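Local coordinates for protein papain-like protease (Human betacoronavirus 2c EMC/2012, PDB 4RNA) that probably acts as a cysteine protease of the papain-like class, cutting the viral replicase polyprotein and, as its coronavirus relatives do, removing ubiquitin and ubiquitin-like modifiers from host proteins, at residues C34-G39 against R84-K89; E72-G75 against T80-H83; D219-M224 against P315-S320; N269-Q272 against A277-H280. One frame throughout, in Å; residues are numbered along the deposited sequence.

Contact 1 of 4, residues C34-G39 against R84-K89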
# COMPACT_ATOMS: atom_id res chain seq x y z
N CYS A 34 -12.66 -18.25 -5.82
CA CYS A 34 -11.47 -18.04 -6.64
C CYS A 34 -10.40 -19.01 -6.14
O CYS A 34 -10.03 -18.97 -4.96
CB CYS A 34 -10.95 -16.61 -6.48
SG CYS A 34 -9.44 -16.39 -7.47
N VAL A 35 -9.92 -19.86 -7.03
CA VAL A 35 -9.00 -20.93 -6.59
C VAL A 35 -7.81 -21.03 -7.52
O VAL A 35 -7.93 -20.93 -8.77
CB VAL A 35 -9.69 -22.34 -6.52
CG1 VAL A 35 -10.59 -22.49 -5.31
CG2 VAL A 35 -10.46 -22.59 -7.80
N PHE A 36 -6.66 -21.29 -6.92
CA PHE A 36 -5.43 -21.46 -7.75
C PHE A 36 -4.96 -22.89 -7.59
O PHE A 36 -5.06 -23.49 -6.49
CB PHE A 36 -4.30 -20.55 -7.24
CG PHE A 36 -4.44 -19.11 -7.68
CD1 PHE A 36 -5.51 -18.37 -7.26
CD2 PHE A 36 -3.54 -18.57 -8.64
CE1 PHE A 36 -5.66 -17.04 -7.68
CE2 PHE A 36 -3.67 -17.25 -9.06
CZ PHE A 36 -4.75 -16.50 -8.59
N PHE A 37 -4.38 -23.42 -8.66
CA PHE A 37 -3.75 -24.73 -8.62
C PHE A 37 -2.46 -24.67 -9.42
O PHE A 37 -2.45 -24.26 -10.59
CB PHE A 37 -4.66 -25.79 -9.25
CG PHE A 37 -4.02 -27.16 -9.35
CD1 PHE A 37 -3.95 -28.00 -8.23
CD2 PHE A 37 -3.49 -27.61 -10.56
CE1 PHE A 37 -3.36 -29.27 -8.32
CE2 PHE A 37 -2.88 -28.87 -10.66
CZ PHE A 37 -2.83 -29.70 -9.54
N ASN A 38 -1.38 -25.05 -8.76
CA ASN A 38 -0.07 -25.06 -9.36
C ASN A 38 0.21 -23.72 -10.02
O ASN A 38 0.76 -23.65 -11.10
CB ASN A 38 0.06 -26.22 -10.35
CG ASN A 38 1.50 -26.64 -10.55
OD1 ASN A 38 2.22 -26.86 -9.57
ND2 ASN A 38 1.93 -26.75 -11.81
N GLY A 39 -0.15 -22.64 -9.35
CA GLY A 39 0.17 -21.32 -9.86
C GLY A 39 -0.81 -20.68 -10.83
O GLY A 39 -0.64 -19.53 -11.16
N ARG A 84 -3.74 -11.32 -5.23
CA ARG A 84 -2.50 -10.61 -5.71
C ARG A 84 -1.18 -11.36 -5.44
O ARG A 84 -0.36 -11.51 -6.30
CB ARG A 84 -2.44 -9.16 -5.20
CG ARG A 84 -3.58 -8.27 -5.75
CD ARG A 84 -3.54 -6.82 -5.22
NE ARG A 84 -3.63 -6.74 -3.72
CZ ARG A 84 -2.61 -6.48 -2.92
NH1 ARG A 84 -1.35 -6.37 -3.38
NH2 ARG A 84 -2.82 -6.46 -1.59
N PHE A 85 -1.03 -11.91 -4.24
CA PHE A 85 0.13 -12.70 -3.91
C PHE A 85 0.26 -13.95 -4.81
O PHE A 85 1.35 -14.22 -5.35
CB PHE A 85 0.07 -13.09 -2.37
CG PHE A 85 1.12 -14.10 -2.00
CD1 PHE A 85 2.47 -13.85 -2.30
CD2 PHE A 85 0.78 -15.28 -1.33
CE1 PHE A 85 3.44 -14.77 -1.98
CE2 PHE A 85 1.77 -16.22 -0.97
CZ PHE A 85 3.10 -15.94 -1.30
N TYR A 86 -0.87 -14.64 -5.09
CA TYR A 86 -0.74 -15.86 -5.79
C TYR A 86 -0.38 -15.49 -7.20
O TYR A 86 0.48 -16.16 -7.73
CB TYR A 86 -2.02 -16.72 -5.88
CG TYR A 86 -2.55 -17.28 -4.53
CD1 TYR A 86 -1.68 -17.51 -3.46
CD2 TYR A 86 -3.89 -17.63 -4.39
CE1 TYR A 86 -2.17 -18.02 -2.24
CE2 TYR A 86 -4.38 -18.14 -3.17
CZ TYR A 86 -3.50 -18.33 -2.13
OH TYR A 86 -4.07 -18.82 -0.93
N SER A 87 -0.97 -14.41 -7.77
CA SER A 87 -0.61 -14.01 -9.18
C SER A 87 0.84 -13.52 -9.26
O SER A 87 1.49 -13.74 -10.30
CB SER A 87 -1.50 -12.85 -9.73
OG SER A 87 -2.88 -13.13 -9.54
N LEU A 88 1.28 -12.71 -8.28
CA LEU A 88 2.69 -12.22 -8.22
C LEU A 88 3.66 -13.37 -8.20
O LEU A 88 4.64 -13.35 -8.94
CB LEU A 88 2.97 -11.31 -7.02
CG LEU A 88 2.34 -9.95 -7.31
CD1 LEU A 88 2.06 -9.22 -6.01
CD2 LEU A 88 3.12 -9.10 -8.30
N LYS A 89 3.41 -14.34 -7.29
CA LYS A 89 4.26 -15.56 -7.19
C LYS A 89 4.45 -16.26 -8.57
O LYS A 89 5.61 -16.47 -9.06
CB LYS A 89 3.73 -16.42 -6.03
CG LYS A 89 4.59 -17.59 -5.69
CD LYS A 89 4.02 -18.33 -4.52
CE LYS A 89 4.48 -19.74 -4.68
NZ LYS A 89 4.52 -20.37 -3.35
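One face of the Phe36 ring is covered by Tyr86: its CB sits almost over the ring centre, 3.6 Å from the centroid of Phe36, in a CH-pi contact close to the ring normal. The Tyr86 ring then continues past the same face edge-first. Its CD2 comes to 3.4 Å from Phe36 CD1, the closest approach here, and the two rings make a T-shaped pair, planes at 64°, in which tyrosine supplies the edge and phenylalanine the face. In the plane of the Phe36 ring, at its edge, lies the carbonyl oxygen of Gly39, from the turn that follows the strand. Ser87 touches lightly, with OG 4.0 Å from Phe36 CZ; its hydroxyl is hydrogen-bonded back to His83 O in the preceding helical turn, so this small polar residue borders the aromatic pair without needing a partner across the contact. The strand 35-37 belongs to the mixed sheet of the N-terminal ubiquitin-like domain, a beta-grasp fold, and helix 81-92 belongs to the thumb of the protease, so Phe36 forms part of the seam between the two. The backbone points CB of Tyr86 at the strand; with CG beside the backbone N (chi1 -66°), the ring then passes the Phe36 face edge-on. Its hydroxyl is hydrogen-bonded to Leu58 O on the strand next to Phe36, so tyrosine serves twice, packing with CB and ring edge and bonding through OH. Phe36, buried and wholly apolar, also meets the ring of His83 one helical turn before Ser87, and packs on Tyr57 within its own sheet.

Contact 2 of 4, residues E72-G75 against T80-H83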
# COMPACT_ATOMS: atom_id res chain seq x y z
N GLU A 72 -3.29 -15.39 10.90
CA GLU A 72 -2.16 -15.93 11.65
C GLU A 72 -0.90 -16.03 10.79
O GLU A 72 0.17 -15.84 11.28
CB GLU A 72 -2.51 -17.28 12.27
CG GLU A 72 -3.44 -17.17 13.45
CD GLU A 72 -3.95 -18.53 13.92
OE1 GLU A 72 -3.48 -19.58 13.43
OE2 GLU A 72 -4.85 -18.56 14.80
N LEU A 73 -1.02 -16.32 9.50
CA LEU A 73 0.15 -16.51 8.69
C LEU A 73 0.58 -15.18 8.01
O LEU A 73 1.76 -14.88 7.87
CB LEU A 73 -0.18 -17.55 7.63
CG LEU A 73 0.79 -17.74 6.45
CD1 LEU A 73 2.19 -18.17 6.88
CD2 LEU A 73 0.22 -18.77 5.47
N TYR A 74 -0.38 -14.39 7.59
CA TYR A 74 -0.12 -13.19 6.86
C TYR A 74 -0.34 -11.90 7.59
O TYR A 74 -0.00 -10.87 7.05
CB TYR A 74 -0.98 -13.15 5.62
CG TYR A 74 -0.64 -14.26 4.66
CD1 TYR A 74 0.56 -14.24 3.95
CD2 TYR A 74 -1.54 -15.34 4.44
CE1 TYR A 74 0.86 -15.26 3.11
CE2 TYR A 74 -1.24 -16.34 3.54
CZ TYR A 74 -0.04 -16.29 2.87
OH TYR A 74 0.35 -17.27 1.95
N GLY A 75 -0.84 -11.94 8.82
CA GLY A 75 -1.30 -10.68 9.38
C GLY A 75 -2.61 -10.17 8.81
O GLY A 75 -3.21 -10.82 7.93
N THR A 80 -8.16 -8.42 -1.19
CA THR A 80 -7.57 -8.81 -2.48
C THR A 80 -6.16 -9.44 -2.38
O THR A 80 -5.52 -9.83 -3.36
CB THR A 80 -7.42 -7.58 -3.41
OG1 THR A 80 -6.35 -6.70 -2.96
CG2 THR A 80 -8.85 -6.79 -3.58
N PHE A 81 -5.65 -9.50 -1.19
CA PHE A 81 -4.21 -9.84 -0.96
C PHE A 81 -3.84 -11.27 -1.44
O PHE A 81 -2.79 -11.46 -2.04
CB PHE A 81 -3.92 -9.79 0.56
CG PHE A 81 -2.50 -10.27 0.91
CD1 PHE A 81 -2.26 -11.61 1.19
CD2 PHE A 81 -1.40 -9.37 0.90
CE1 PHE A 81 -0.95 -12.06 1.50
CE2 PHE A 81 -0.09 -9.80 1.24
CZ PHE A 81 0.14 -11.16 1.49
N LEU A 82 -4.71 -12.27 -1.19
CA LEU A 82 -4.34 -13.62 -1.69
C LEU A 82 -4.30 -13.64 -3.19
O LEU A 82 -3.34 -14.25 -3.74
CB LEU A 82 -5.27 -14.73 -1.28
CG LEU A 82 -5.12 -15.06 0.21
CD1 LEU A 82 -6.21 -15.98 0.87
CD2 LEU A 82 -3.68 -15.54 0.51
N HIS A 83 -5.34 -13.09 -3.80
CA HIS A 83 -5.30 -13.12 -5.31
C HIS A 83 -4.05 -12.48 -5.79
O HIS A 83 -3.43 -12.89 -6.85
CB HIS A 83 -6.51 -12.45 -5.97
CG HIS A 83 -6.52 -12.65 -7.50
ND1 HIS A 83 -5.98 -11.74 -8.36
CD2 HIS A 83 -6.94 -13.73 -8.30
CE1 HIS A 83 -6.07 -12.20 -9.64
NE2 HIS A 83 -6.66 -13.42 -9.60
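Tyr74 buries more surface here than any other residue, and its ring is held between a partner on each face. Across the contact Phe81 reaches one face with CE1, which lies 3.6 Å from Tyr74 CD1 and is displaced toward the rim of the tyrosine ring. On the opposite face is Leu73, the preceding residue of the same helix, whose CG sits above the ring centre. The two aromatic rings are neither stacked nor set edge to face: their planes meet at 56° with centroids 5.3 Å apart. The backbone aims CB of Phe81 at Tyr74, and with CG anti to the backbone N (chi1 174°) the ring's CE1 arrives over the tyrosine face. Leu82 adds a smaller contribution. Its branched end offers a methyl to the tyrosine ring, CD2 approaching Tyr74 CE2 at 4.0 Å, the two side chains running at about a right angle. No hydrogen bond crosses; the attraction is apolar packing between buried side chains. Gly75, with positive phi, follows Tyr74 and ends the helical run, a backbone shape that glycine adopts easily. The contact thus joins the end of helix 64-74 to the first turn of helix 81-92, in the thumb of the protease. Helix 148-158 closes over both partners through Leu153, with Ala156 also on Phe81, while Ala134 of helix 133-143 packs on Tyr74 and Tyr157 hydrogen-bonds to its backbone oxygen.

Contact 3 of 4, residues D219-M224 against P315-S320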
# COMPACT_ATOMS: atom_id res chain seq x y z
N ASP A 219 24.94 15.09 9.54
CA ASP A 219 23.65 15.83 9.44
C ASP A 219 22.67 15.38 10.47
O ASP A 219 21.98 16.23 11.06
CB ASP A 219 23.06 15.80 8.05
CG ASP A 219 23.96 16.53 7.04
OD1 ASP A 219 24.54 17.57 7.46
OD2 ASP A 219 24.11 16.12 5.85
N LEU A 220 22.64 14.09 10.76
CA LEU A 220 21.67 13.57 11.71
C LEU A 220 21.89 14.16 13.07
O LEU A 220 20.91 14.37 13.83
CB LEU A 220 21.75 12.04 11.83
CG LEU A 220 20.74 11.38 12.71
CD1 LEU A 220 19.30 11.40 12.15
CD2 LEU A 220 21.23 9.97 13.08
N ARG A 221 23.15 14.38 13.40
CA ARG A 221 23.55 14.76 14.77
C ARG A 221 23.63 16.29 14.95
O ARG A 221 23.88 16.81 16.05
CB ARG A 221 24.91 14.12 15.08
CG ARG A 221 24.86 12.62 15.30
CD ARG A 221 26.29 12.10 15.35
NE ARG A 221 26.34 10.66 15.63
CZ ARG A 221 27.44 9.94 15.90
NH1 ARG A 221 28.61 10.53 15.97
NH2 ARG A 221 27.35 8.63 16.10
N ALA A 222 23.49 17.01 13.87
CA ALA A 222 23.62 18.49 13.93
C ALA A 222 22.46 19.13 14.71
O ALA A 222 21.36 18.58 14.79
CB ALA A 222 23.68 19.10 12.52
N ARG A 223 22.68 20.36 15.17
CA ARG A 223 21.69 21.12 15.92
C ARG A 223 20.81 21.88 14.92
O ARG A 223 21.31 22.47 13.97
CB ARG A 223 22.36 22.11 16.90
CG ARG A 223 21.38 22.86 17.82
CD ARG A 223 22.05 23.86 18.79
NE ARG A 223 22.61 25.02 18.08
CZ ARG A 223 23.91 25.34 18.05
NH1 ARG A 223 24.79 24.62 18.74
NH2 ARG A 223 24.31 26.39 17.37
N MET A 224 19.48 21.80 15.09
CA MET A 224 18.58 22.68 14.33
C MET A 224 17.94 23.65 15.29
O MET A 224 17.63 23.29 16.48
CB MET A 224 17.45 21.91 13.60
CG MET A 224 16.44 22.85 12.92
SD MET A 224 15.00 22.05 12.16
CE MET A 224 14.20 21.37 13.62
N PRO A 315 26.79 1.39 9.93
CA PRO A 315 27.01 0.38 11.00
C PRO A 315 26.36 0.85 12.29
O PRO A 315 25.74 1.92 12.28
CB PRO A 315 28.54 0.30 11.13
CG PRO A 315 29.11 1.40 10.31
CD PRO A 315 28.06 1.88 9.32
N GLY A 316 26.41 0.03 13.35
CA GLY A 316 25.76 0.36 14.63
C GLY A 316 26.26 1.70 15.18
O GLY A 316 27.42 2.05 15.02
N GLN A 317 25.38 2.46 15.83
CA GLN A 317 25.79 3.74 16.36
C GLN A 317 26.01 3.55 17.83
O GLN A 317 25.34 2.73 18.45
CB GLN A 317 24.65 4.73 16.16
CG GLN A 317 24.26 4.82 14.70
CD GLN A 317 25.31 5.50 13.91
OE1 GLN A 317 25.66 6.62 14.24
NE2 GLN A 317 25.78 4.88 12.80
N LYS A 318 26.93 4.31 18.40
CA LYS A 318 27.01 4.32 19.88
C LYS A 318 27.41 5.72 20.27
O LYS A 318 28.60 6.01 20.38
CB LYS A 318 27.96 3.23 20.47
CG LYS A 318 28.17 3.40 21.98
CD LYS A 318 27.83 2.19 22.85
CE LYS A 318 29.09 1.56 23.42
NZ LYS A 318 30.05 1.33 22.31
N TYR A 319 26.42 6.60 20.40
CA TYR A 319 26.66 8.04 20.49
C TYR A 319 25.96 8.62 21.71
O TYR A 319 24.82 8.25 22.04
CB TYR A 319 26.11 8.69 19.25
CG TYR A 319 26.18 10.19 19.24
CD1 TYR A 319 27.43 10.87 19.15
CD2 TYR A 319 25.00 10.95 19.26
CE1 TYR A 319 27.49 12.27 19.11
CE2 TYR A 319 25.04 12.36 19.24
CZ TYR A 319 26.27 13.00 19.14
OH TYR A 319 26.30 14.37 19.12
N SER A 320 26.69 9.49 22.39
CA SER A 320 26.14 10.39 23.41
C SER A 320 26.67 11.81 23.18
O SER A 320 27.90 11.99 23.04
CB SER A 320 26.58 9.90 24.81
OG SER A 320 25.94 10.67 25.78
O HOH W 1 24.13 15.59 18.27
O HOH W 2 24.22 8.73 15.19
O HOH W 3 28.81 5.74 16.57
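The zinc-bearing fingers of the protease are built round an antiparallel sheet whose short strand 318-320 is met here by helix 217-221 through Arg221 and Tyr319. The guanidinium of Arg221 lies flat on the Tyr319 ring, centres 3.9 Å apart and planes at 13°, with the centre of charge shifted off the ring axis. The methylene CD of Arg221 takes the place over the ring centre, also 3.9 Å from the centroid of Tyr319, so cation-pi and CH-pi contacts share one aromatic face. The arginine chain is extended from CG to NE and slides along the tyrosine in the opposite sense, which brings its base near the hydroxyl and its tip near Tyr319 CB. There NH2 of Arg221 gives a weak hydrogen bond to OE1 of Gln317, 3.2 Å long and bent to 127°. The same Gln317 amide is steadied from its other end, since NE2 donates to Pro315 O at 3.0 Å; this fixes its rotation and turns OE1 toward the arginine. Water fills in the rest. One molecule, in the guanidinium plane, accepts from Arg221 NE at 2.9 Å and donates to Gln317 OE1 at 2.7 Å. A second, also at the guanidinium edge, accepts from Arg221 NH2 and from Lys318 N, and a third accepts from the Tyr319 hydroxyl while donating to Arg221 O. With an aromatic ring on its face, waters at its edge and a weak bond to a neutral amide, the arginine probably keeps its positive charge partly hydrated, without a carboxylate across this contact.

Contact 4 of 4, residues N269-Q272 against A277-H280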
# COMPACT_ATOMS: atom_id res chain seq x y z
N ASN A 269 21.75 3.43 -1.85
CA ASN A 269 21.10 3.36 -3.17
C ASN A 269 21.15 4.62 -3.95
O ASN A 269 21.31 5.72 -3.40
CB ASN A 269 19.63 2.91 -3.04
CG ASN A 269 19.54 1.51 -2.42
OD1 ASN A 269 20.29 0.62 -2.82
ND2 ASN A 269 18.61 1.31 -1.45
N VAL A 270 20.99 4.48 -5.26
CA VAL A 270 21.11 5.66 -6.10
C VAL A 270 19.89 5.60 -7.01
O VAL A 270 19.46 4.50 -7.41
CB VAL A 270 22.43 5.61 -6.95
CG1 VAL A 270 22.36 6.54 -8.12
CG2 VAL A 270 23.64 5.93 -6.09
N PHE A 271 19.26 6.76 -7.27
CA PHE A 271 18.23 6.81 -8.30
C PHE A 271 18.74 7.68 -9.44
O PHE A 271 19.16 8.81 -9.19
CB PHE A 271 16.93 7.35 -7.71
CG PHE A 271 15.76 7.43 -8.69
CD1 PHE A 271 15.09 6.27 -9.11
CD2 PHE A 271 15.32 8.64 -9.15
CE1 PHE A 271 14.02 6.35 -9.99
CE2 PHE A 271 14.24 8.72 -10.03
CZ PHE A 271 13.59 7.58 -10.43
N GLN A 272 18.65 7.16 -10.66
CA GLN A 272 19.18 7.78 -11.90
C GLN A 272 18.08 8.25 -12.83
O GLN A 272 17.18 7.47 -13.17
CB GLN A 272 20.04 6.78 -12.68
CG GLN A 272 21.43 6.56 -12.10
CD GLN A 272 22.15 5.31 -12.63
OE1 GLN A 272 21.59 4.51 -13.39
NE2 GLN A 272 23.39 5.13 -12.20
N ALA A 277 11.49 10.00 -18.05
CA ALA A 277 10.36 9.12 -17.66
C ALA A 277 10.62 8.40 -16.32
O ALA A 277 10.53 7.17 -16.23
CB ALA A 277 9.98 8.14 -18.77
N VAL A 278 10.94 9.21 -15.31
CA VAL A 278 11.27 8.82 -13.91
C VAL A 278 12.08 7.49 -13.64
O VAL A 278 11.65 6.64 -12.86
CB VAL A 278 10.06 9.04 -12.92
CG1 VAL A 278 10.53 9.35 -11.51
CG2 VAL A 278 9.17 10.18 -13.39
N GLY A 279 13.21 7.32 -14.34
CA GLY A 279 14.45 6.71 -13.78
C GLY A 279 14.77 5.24 -13.47
O GLY A 279 14.06 4.35 -13.90
N HIS A 280 15.85 5.02 -12.71
CA HIS A 280 16.45 3.72 -12.56
C HIS A 280 17.23 3.60 -11.27
O HIS A 280 17.99 4.51 -10.92
CB HIS A 280 17.34 3.53 -13.77
CG HIS A 280 18.10 2.27 -13.75
ND1 HIS A 280 17.52 1.08 -13.56
CD2 HIS A 280 19.45 2.03 -13.91
CE1 HIS A 280 18.45 0.12 -13.58
NE2 HIS A 280 19.64 0.71 -13.80
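Phe271 meets the backbone of 278-280 along much of its length. With CG anti to the backbone N (chi1 -179°), the bond from CB carries the ring along the returning chain. CD1 runs beside the His280 backbone, CE1 lies 3.5 Å from His280 N, and CZ, at the tip, approaches Gly279 CA at 3.6 Å. At the ring edge, near its plane, CZ also faces Val278 O at 3.2 Å, and the Val278 CG1 methyl, in a poorly ordered residue, touches it at 3.7 Å. Gly279, with positive phi, suits a place where the chain passes so near an aromatic ring. The backbone is joined by Gln272 N donating to His280 O, 2.7 Å and 159°; the return bond from His280 N to Gln272 O is weak and doubtful. On the face shared by Gln272 and His280, the two side chains point the same way, OE1 of Gln272 reaching CD2 at the edge of the imidazole. His280 NE2 binds Asp295, consistent with the histidine-aspartate pair of papain-like peptidases. The Gln272-His280 pair closes the hairpin between strands 267-272 and 280-287 in the palm, while strand 304-315 flanks the first, placing Thr310 against Phe271 and Trp305 against Gln272.

How the contacts relate
From the N terminus, the chain first lays down the ubiquitin-like domain, and contact 1 closes a loop of 44 intervening residues by bringing strand 35-37 against helix 81-92. Contact 2 falls within that span, a short connection between helix 64-74 and the start of the same helix 81-92, which thus serves both; Phe85 of contact 1 touches Tyr74 of contact 2, and Cys34 touches His83. Later in the sequence, contact 3 spans 90 residues to tie helix 217-221 to strand 318-320 in the fingers, and the short hairpin of contact 4, in the palm, lies inside that interval, about 13 Å away at the nearest atoms. The two groups follow one another without crossing.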